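Local coordinates for occlusion-derived virus envelope protein E66 (Autographa californica nucleopolyhedrovirus, PDB 3VSN) that cleaves non-sulfated chondroitin as a lyase of the viral envelope, is essential for oral infectivity and may digest the chondroitin sulfate barrier of the host's peritrophic matrix, at residues I226-V231 against G253-S258. Residues are numbered along the deposited sequence; the frame is centred on the assembly and turned at random. Where two conformers were deposited one is given.
Sequences IAFPYV and GYLINS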
loop_
_atom_site.group_PDB
_atom_site.type_symbol
_atom_site.label_atom_id
_atom_site.label_comp_id
_atom_site.label_asym_id
_atom_site.label_seq_id
_atom_site.Cartn_x
_atom_site.Cartn_y
_atom_site.Cartn_z
ATOM N N ILE A 226 11.735 -12.949 10.376
ATOM C CA ILE A 226 11.841 -11.483 10.295
ATOM C C ILE A 226 13.036 -10.962 9.486
ATOM O O ILE A 226 13.236 -9.745 9.388
ATOM C CB ILE A 226 11.860 -10.811 11.695
ATOM C CG1 ILE A 226 13.105 -11.233 12.490
ATOM C CG2 ILE A 226 10.566 -11.098 12.452
ATOM C CD1 ILE A 226 13.367 -10.417 13.739
ATOM N N ALA A 227 13.834 -11.866 8.921
ATOM C CA ALA A 227 15.033 -11.456 8.185
ATOM C C ALA A 227 14.672 -10.604 6.964
ATOM O O ALA A 227 15.332 -9.606 6.680
ATOM C CB ALA A 227 15.861 -12.664 7.779
ATOM N N PHE A 228 13.597 -10.996 6.283
ATOM C CA PHE A 228 13.142 -10.365 5.036
ATOM C C PHE A 228 14.264 -10.169 4.012
ATOM O O PHE A 228 14.519 -9.044 3.573
ATOM C CB PHE A 228 12.376 -9.062 5.317
ATOM C CG PHE A 228 11.040 -9.284 5.970
ATOM C CD1 PHE A 228 9.976 -9.808 5.243
ATOM C CD2 PHE A 228 10.850 -8.990 7.317
ATOM C CE1 PHE A 228 8.745 -10.028 5.844
ATOM C CE2 PHE A 228 9.622 -9.207 7.921
ATOM C CZ PHE A 228 8.567 -9.725 7.184
ATOM N N PRO A 229 14.939 -11.271 3.625
ATOM C CA PRO A 229 15.936 -11.145 2.563
ATOM C C PRO A 229 15.222 -10.838 1.250
ATOM O O PRO A 229 14.040 -11.155 1.109
ATOM C CB PRO A 229 16.555 -12.545 2.503
ATOM C CG PRO A 229 15.459 -13.456 2.961
ATOM C CD PRO A 229 14.730 -12.679 4.023
ATOM N N TYR A 230 15.915 -10.207 0.308
ATOM C CA TYR A 230 15.354 -10.037 -1.029
ATOM C C TYR A 230 15.164 -11.409 -1.670
ATOM O O TYR A 230 16.033 -12.278 -1.559
ATOM C CB TYR A 230 16.257 -9.169 -1.907
ATOM C CG TYR A 230 16.466 -7.760 -1.406
ATOM C CD1 TYR A 230 15.442 -6.811 -1.477
ATOM C CD2 TYR A 230 17.695 -7.368 -0.878
ATOM C CE1 TYR A 230 15.638 -5.514 -1.026
ATOM C CE2 TYR A 230 17.901 -6.074 -0.424
ATOM C CZ TYR A 230 16.871 -5.153 -0.501
ATOM O OH TYR A 230 17.072 -3.870 -0.051
ATOM N N VAL A 231 14.014 -11.608 -2.308
ATOM C CA VAL A 231 13.747 -12.836 -3.060
ATOM C C VAL A 231 13.511 -12.474 -4.526
ATOM O O VAL A 231 13.180 -11.329 -4.833
ATOM C CB VAL A 231 12.553 -13.643 -2.478
ATOM C CG1 VAL A 231 12.827 -14.052 -1.035
ATOM C CG2 VAL A 231 11.242 -12.868 -2.573
ATOM N N GLY A 253 -0.476 -6.397 3.347
ATOM C CA GLY A 253 -1.150 -6.818 4.579
ATOM C C GLY A 253 -0.251 -7.519 5.588
ATOM O O GLY A 253 -0.320 -7.234 6.785
ATOM N N TYR A 254 0.590 -8.431 5.105
ATOM C CA TYR A 254 1.537 -9.160 5.957
ATOM C C TYR A 254 2.500 -8.224 6.687
ATOM O O TYR A 254 2.753 -8.391 7.885
ATOM C CB TYR A 254 2.322 -10.182 5.128
ATOM C CG TYR A 254 3.233 -11.101 5.922
ATOM C CD1 TYR A 254 2.712 -12.133 6.703
ATOM C CD2 TYR A 254 4.617 -10.953 5.869
ATOM C CE1 TYR A 254 3.546 -12.980 7.421
ATOM C CE2 TYR A 254 5.460 -11.802 6.578
ATOM C CZ TYR A 254 4.920 -12.813 7.350
ATOM O OH TYR A 254 5.757 -13.655 8.059
ATOM N N LEU A 255 3.035 -7.246 5.961
ATOM C CA LEU A 255 3.934 -6.256 6.547
ATOM C C LEU A 255 3.204 -5.299 7.480
ATOM O O LEU A 255 3.694 -5.011 8.571
ATOM C CB LEU A 255 4.675 -5.461 5.464
ATOM C CG LEU A 255 5.767 -6.155 4.648
ATOM C CD1 LEU A 255 6.468 -5.133 3.763
ATOM C CD2 LEU A 255 6.777 -6.862 5.540
ATOM N N ILE A 256 2.040 -4.810 7.049
ATOM C CA ILE A 256 1.259 -3.848 7.835
ATOM C C ILE A 256 0.866 -4.405 9.208
ATOM O O ILE A 256 0.977 -3.704 10.220
ATOM C CB ILE A 256 0.013 -3.345 7.064
ATOM C CG1 ILE A 256 0.433 -2.438 5.897
ATOM C CG2 ILE A 256 -0.943 -2.593 7.987
ATOM C CD1 ILE A 256 -0.669 -2.163 4.889
ATOM N N ASN A 257 0.433 -5.666 9.236
ATOM C CA ASN A 257 -0.070 -6.291 10.464
ATOM C C ASN A 257 0.970 -6.514 11.556
ATOM O O ASN A 257 0.644 -6.461 12.743
ATOM C CB ASN A 257 -0.750 -7.626 10.146
ATOM C CG ASN A 257 -2.232 -7.479 9.910
ATOM O OD1 ASN A 257 -2.992 -7.146 10.823
ATOM N ND2 ASN A 257 -2.660 -7.726 8.677
ATOM N N SER A 258 2.212 -6.758 11.153
ATOM C CA SER A 258 3.247 -7.079 12.131
ATOM C C SER A 258 4.380 -6.056 12.186
ATOM O O SER A 258 5.319 -6.209 12.972
ATOM C CB SER A 258 3.777 -8.501 11.912
ATOM O OG SER A 258 2.793 -9.461 12.274
#
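The ring planes of F228 and Y254 are inclined by about 67°: CE2 of Y254 lies at the edge of the F228 ring, near its plane and 3.8 Å from its CZ, while CE1 of F228 stands in the plane of the Y254 ring, at its edge. Neither face is stacked on the other ring. CD2 of L255 approaches the same end of F228 obliquely, 3.7 Å from CE1, so that one methyl and one aromatic carbon share the outer end of the phenylalanine. No hydrogen bond crosses this apolar contact. Here a small interface joins a loop to a helix through a single reaching side chain. The chain leaves helical geometry at F228, with positive phi (48°), as helix 217-225 gives way to the loop, and the phenylalanine points toward helix 253-258. Y254 swings out with CG anti to the backbone N (chi1 -174°), which brings CE2 to the phenylalanine. Because Y254 is the proton donor of the lyase, F228 and L255 form part of the apolar surroundings of a catalytic ring; the side chain of Y254 lies about 8 Å from those of H246 and N191, the proton acceptors. Within the alpha/alpha-toroid domain the contact sits among strand 243-245, whose Y243 touches F228 and L255 and whose D245 touches Y254, and helix 189-205, whose A189 and M193 pack on the tyrosine.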